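PDB 4P4O: DNA polymerase beta from Leishmania infantum, which catalyses template-directed addition of deoxyribonucleotides to a DNA primer, and probably fills gaps left during base excision repair. Local coordinates for a contact of chain A with DNA. Residues are numbered along the deposited sequence; one frame, centred on the assembly and turned at random.

A contact of chain A with DNA. Residues 104-107, 140, 245, 271. With nucleotides of chain B.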
ATOM      1  N   VAL A 104       4.958 -15.290   2.155  1.00 22.05           N
ATOM      2  CA  VAL A 104       3.516 -15.482   2.249  1.00 20.23           C
ATOM      3  C   VAL A 104       2.875 -14.294   2.949  1.00 22.20           C
ATOM      4  O   VAL A 104       3.296 -13.913   4.036  1.00 20.36           O
ATOM      5  CB  VAL A 104       3.195 -16.763   3.041  1.00 19.88           C
ATOM      6  CG1 VAL A 104       1.703 -16.999   3.126  1.00 27.56           C
ATOM      7  CG2 VAL A 104       3.885 -17.944   2.408  1.00 20.99           C
ATOM      8  N   HIS A 105       1.861 -13.714   2.315  1.00 19.29           N
ATOM      9  CA  HIS A 105       1.090 -12.610   2.892  1.00 16.93           C
ATOM     10  C   HIS A 105       0.497 -12.974   4.258  1.00 21.07           C
ATOM     11  O   HIS A 105      -0.286 -13.922   4.378  1.00 24.25           O
ATOM     12  CB  HIS A 105      -0.032 -12.218   1.921  1.00 15.30           C
ATOM     13  CG  HIS A 105      -0.803 -11.007   2.338  1.00 15.05           C
ATOM     14  ND1 HIS A 105      -1.673 -11.010   3.409  1.00 15.32           N
ATOM     15  CD2 HIS A 105      -0.855  -9.762   1.811  1.00 13.86           C
ATOM     16  CE1 HIS A 105      -2.216  -9.811   3.534  1.00 13.56           C
ATOM     17  NE2 HIS A 105      -1.740  -9.035   2.573  1.00 13.30           N
ATOM     18  N   GLY A 106       0.867 -12.214   5.283  1.00 18.28           N
ATOM     19  CA  GLY A 106       0.364 -12.441   6.626  1.00 16.87           C
ATOM     20  C   GLY A 106       1.451 -13.001   7.525  1.00 26.14           C
ATOM     21  O   GLY A 106       1.285 -13.115   8.742  1.00 18.71           O
ATOM     22  N   PHE A 107       2.575 -13.366   6.916  1.00 20.33           N
ATOM     23  CA  PHE A 107       3.686 -13.927   7.670  1.00 22.20           C
ATOM     24  C   PHE A 107       4.905 -13.032   7.608  1.00 27.37           C
ATOM     25  O   PHE A 107       5.572 -12.955   6.582  1.00 22.86           O
ATOM     26  CB  PHE A 107       4.002 -15.343   7.183  1.00 21.05           C
ATOM     27  CG  PHE A 107       2.897 -16.323   7.470  1.00 20.84           C
ATOM     28  CD1 PHE A 107       1.860 -16.513   6.558  1.00 19.81           C
ATOM     29  CD2 PHE A 107       2.861 -17.007   8.674  1.00 21.78           C
ATOM     30  CE1 PHE A 107       0.826 -17.393   6.824  1.00 19.73           C
ATOM     31  CE2 PHE A 107       1.823 -17.904   8.960  1.00 21.70           C
ATOM     32  CZ  PHE A 107       0.808 -18.103   8.034  1.00 20.67           C
ATOM     33  N   GLN A 140      -6.459 -13.594   7.435  1.00 18.40           N
ATOM     34  CA  GLN A 140      -5.525 -12.944   6.519  1.00 20.50           C
ATOM     35  C   GLN A 140      -4.459 -13.928   6.061  1.00 18.75           C
ATOM     36  O   GLN A 140      -4.121 -13.978   4.887  1.00 17.46           O
ATOM     37  CB  GLN A 140      -4.862 -11.724   7.183  1.00 22.24           C
ATOM     38  CG  GLN A 140      -3.881 -10.968   6.278  1.00 22.57           C
ATOM     39  CD  GLN A 140      -3.189  -9.812   7.007  1.00 30.13           C
ATOM     40  OE1 GLN A 140      -2.958  -9.882   8.214  1.00 35.56           O
ATOM     41  NE2 GLN A 140      -2.839  -8.756   6.271  1.00 18.95           N
ATOM     42  N   MET A 245      -7.667  -4.558   1.276  1.00 11.49           N
ATOM     43  CA  MET A 245      -6.657  -5.416   0.640  1.00 14.54           C
ATOM     44  C   MET A 245      -7.278  -6.776   0.357  1.00 10.94           C
ATOM     45  O   MET A 245      -7.785  -7.424   1.273  1.00 14.44           O
ATOM     46  CB  MET A 245      -5.447  -5.653   1.547  1.00 13.70           C
ATOM     47  CG  MET A 245      -4.644  -4.431   1.947  1.00 27.26           C
ATOM     48  SD  MET A 245      -3.104  -4.959   2.760  1.00 24.40           S
ATOM     49  CE  MET A 245      -3.729  -5.736   4.237  1.00 17.69           C
ATOM     50  N   ARG A 271      -3.553  -9.444  -6.456  1.00 20.52           N
ATOM     51  CA  ARG A 271      -3.624  -8.609  -5.270  1.00 18.82           C
ATOM     52  C   ARG A 271      -4.135  -7.226  -5.672  1.00 18.25           C
ATOM     53  O   ARG A 271      -3.589  -6.569  -6.571  1.00 14.49           O
ATOM     54  CB  ARG A 271      -2.265  -8.545  -4.552  1.00 15.94           C
ATOM     55  CG  ARG A 271      -1.980  -9.799  -3.703  1.00 13.54           C
ATOM     56  CD  ARG A 271      -2.615  -9.692  -2.310  1.00 13.04           C
ATOM     57  NE  ARG A 271      -2.048  -8.540  -1.611  1.00 17.86           N
ATOM     58  CZ  ARG A 271      -2.674  -7.378  -1.422  1.00 21.45           C
ATOM     59  NH1 ARG A 271      -3.935  -7.214  -1.823  1.00 15.28           N
ATOM     60  NH2 ARG A 271      -2.041  -6.377  -0.807  1.00 16.81           N
TER
ATOM     61  P    DT B   4       4.735 -10.438  11.733  1.00 26.17           P
ATOM     62  OP1  DT B   4       5.207 -11.781  11.358  1.00 29.80           O
ATOM     63  OP2  DT B   4       5.634  -9.251  11.720  1.00 28.94           O
ATOM     64  O5'  DT B   4       3.521 -10.015  10.783  1.00 20.86           O
ATOM     65  C5'  DT B   4       2.368 -10.796  10.569  1.00 21.10           C
ATOM     66  C4'  DT B   4       1.359  -9.930   9.820  1.00 25.35           C
ATOM     67  O4'  DT B   4       0.841  -8.865  10.665  1.00 21.46           O
ATOM     68  C3'  DT B   4       1.878  -9.141   8.624  1.00 30.58           C
ATOM     69  O3'  DT B   4       2.084  -9.955   7.494  1.00 30.31           O
ATOM     70  C2'  DT B   4       0.663  -8.238   8.406  1.00 29.55           C
ATOM     71  C1'  DT B   4       0.400  -7.803   9.842  1.00 26.37           C
ATOM     72  N1   DT B   4       1.132  -6.538  10.221  1.00 27.81           N
ATOM     73  C2   DT B   4       0.519  -5.336   9.933  1.00 16.04           C
ATOM     74  O2   DT B   4      -0.570  -5.259   9.399  1.00 21.79           O
ATOM     75  N3   DT B   4       1.231  -4.222  10.298  1.00 16.39           N
ATOM     76  C4   DT B   4       2.471  -4.185  10.905  1.00 17.56           C
ATOM     77  O4   DT B   4       2.998  -3.115  11.188  1.00 18.74           O
ATOM     78  C5   DT B   4       3.076  -5.474  11.175  1.00 19.20           C
ATOM     79  C7   DT B   4       4.425  -5.555  11.841  1.00 20.01           C
ATOM     80  C6   DT B   4       2.379  -6.578  10.828  1.00 18.11           C
ATOM     81  P    DA B   5       2.932  -9.407   6.237  1.00 18.29           P
ATOM     82  OP1  DA B   5       2.870 -10.432   5.182  1.00 17.83           O
ATOM     83  OP2  DA B   5       4.228  -8.917   6.746  1.00 27.71           O
ATOM     84  O5'  DA B   5       2.084  -8.151   5.715  1.00 19.91           O
ATOM     85  C5'  DA B   5       0.938  -8.360   4.920  1.00 20.65           C
ATOM     86  C4'  DA B   5       0.236  -7.051   4.600  1.00 19.18           C
ATOM     87  O4'  DA B   5       0.050  -6.284   5.807  1.00 19.25           O
ATOM     88  C3'  DA B   5       0.962  -6.096   3.659  1.00 23.05           C
ATOM     89  O3'  DA B   5       0.626  -6.465   2.343  1.00 23.70           O
ATOM     90  C2'  DA B   5       0.306  -4.752   4.010  1.00 16.86           C
ATOM     91  C1'  DA B   5       0.107  -4.893   5.515  1.00 17.56           C
ATOM     92  N9   DA B   5       1.183  -4.288   6.307  1.00 18.24           N
ATOM     93  C8   DA B   5       2.218  -4.965   6.908  1.00 17.18           C
ATOM     94  N7   DA B   5       3.040  -4.177   7.552  1.00 20.36           N
ATOM     95  C5   DA B   5       2.528  -2.903   7.370  1.00 15.92           C
ATOM     96  C6   DA B   5       2.950  -1.629   7.815  1.00 20.17           C
ATOM     97  N6   DA B   5       4.042  -1.425   8.565  1.00 16.76           N
ATOM     98  N1   DA B   5       2.197  -0.557   7.465  1.00 17.03           N
ATOM     99  C2   DA B   5       1.110  -0.761   6.712  1.00 16.75           C
ATOM    100  N3   DA B   5       0.620  -1.906   6.237  1.00 13.55           N
ATOM    101  C4   DA B   5       1.373  -2.955   6.605  1.00 14.49           C
ATOM    102  P    DT B   6       1.524  -5.977   1.100  1.00 18.74           P
ATOM    103  OP1  DT B   6       0.977  -6.620  -0.124  1.00 27.05           O
ATOM    104  OP2  DT B   6       2.936  -6.190   1.449  1.00 21.38           O
ATOM    105  O5'  DT B   6       1.261  -4.401   1.042  1.00 19.35           O
ATOM    106  C5'  DT B   6       0.001  -3.822   0.731  1.00 24.14           C
ATOM    107  C4'  DT B   6       0.115  -2.299   0.786  1.00 25.54           C
ATOM    108  O4'  DT B   6       0.441  -1.880   2.136  1.00 22.42           O
ATOM    109  C3'  DT B   6       1.235  -1.692  -0.057  1.00 21.04           C
ATOM    110  C2'  DT B   6       1.500  -0.362   0.640  1.00 23.36           C
ATOM    111  C1'  DT B   6       1.145  -0.662   2.102  1.00 18.04           C
ATOM    112  N1   DT B   6       2.315  -0.795   3.017  1.00 25.01           N
ATOM    113  C2   DT B   6       2.711   0.353   3.656  1.00 17.55           C
ATOM    114  O2   DT B   6       2.161   1.416   3.492  1.00 25.49           O
ATOM    115  N3   DT B   6       3.769   0.210   4.505  1.00 14.70           N
ATOM    116  C4   DT B   6       4.473  -0.947   4.753  1.00 15.49           C
ATOM    117  O4   DT B   6       5.423  -0.924   5.530  1.00 18.14           O
ATOM    118  C5   DT B   6       4.027  -2.142   4.058  1.00 20.03           C
ATOM    119  C7   DT B   6       4.746  -3.458   4.292  1.00 16.10           C
ATOM    120  C6   DT B   6       2.972  -2.013   3.223  1.00 19.93           C
TER
HETATM  121  O   HOH W   1      -2.522  -6.036   7.791  1.00 21.08           O
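His105 and Gly106 meet the backbone of DA5 of chain B from the hairpin between helices 93-101 and 109-119, a helix-hairpin-helix motif of this family X polymerase, whose backbone N-H grips a DNA phosphate without reading sequence. The Gly106 backbone N donates to phosphate oxygen OP1 of DA5 at 2.7 Å. Beside it the imidazole of His105 lies under the sugar: C5' of DA5 sits over the centre of one ring face, 3.7 Å from the centroid, a CH-pi contact. With CG anti to the backbone N (chi1 -174°) and chi2 at -71°, the ring presents a face, and not its edge, to C5'.

One phosphate along, Arg271 of strand 270-277 holds DT6 tip first. Its NH2 forms a salt bridge and a nearly straight hydrogen bond to OP1 of DT6 at 3.1 Å, with the oxygen at the guanidinium edge and in its plane. Between the two phosphates, Met245 of strand 243-248 lays its sulfur against the sugars, SD being 3.6 Å from C2' of DA5; a bend at chi3 (-65°) turns the methyl CE toward the O4' side of the same deoxyribose.

Gln140, in helix 139-146, extends its chain toward the minor groove, where its side-chain amide nitrogen NE2 is 3.1 Å from a water that links it to the DNA. That water lies 2.6 Å from the carbonyl oxygen O2 of DT4 and also meets DA5 O4'. Such contacts with phosphate, sugar and a minor-groove carbonyl would suit binding with little dependence on sequence, consistent with a gap-filling enzyme. Behind this first shell, CG of Gln140 probably helps fix the tilt of the His105 ring, lying in plane at its edge.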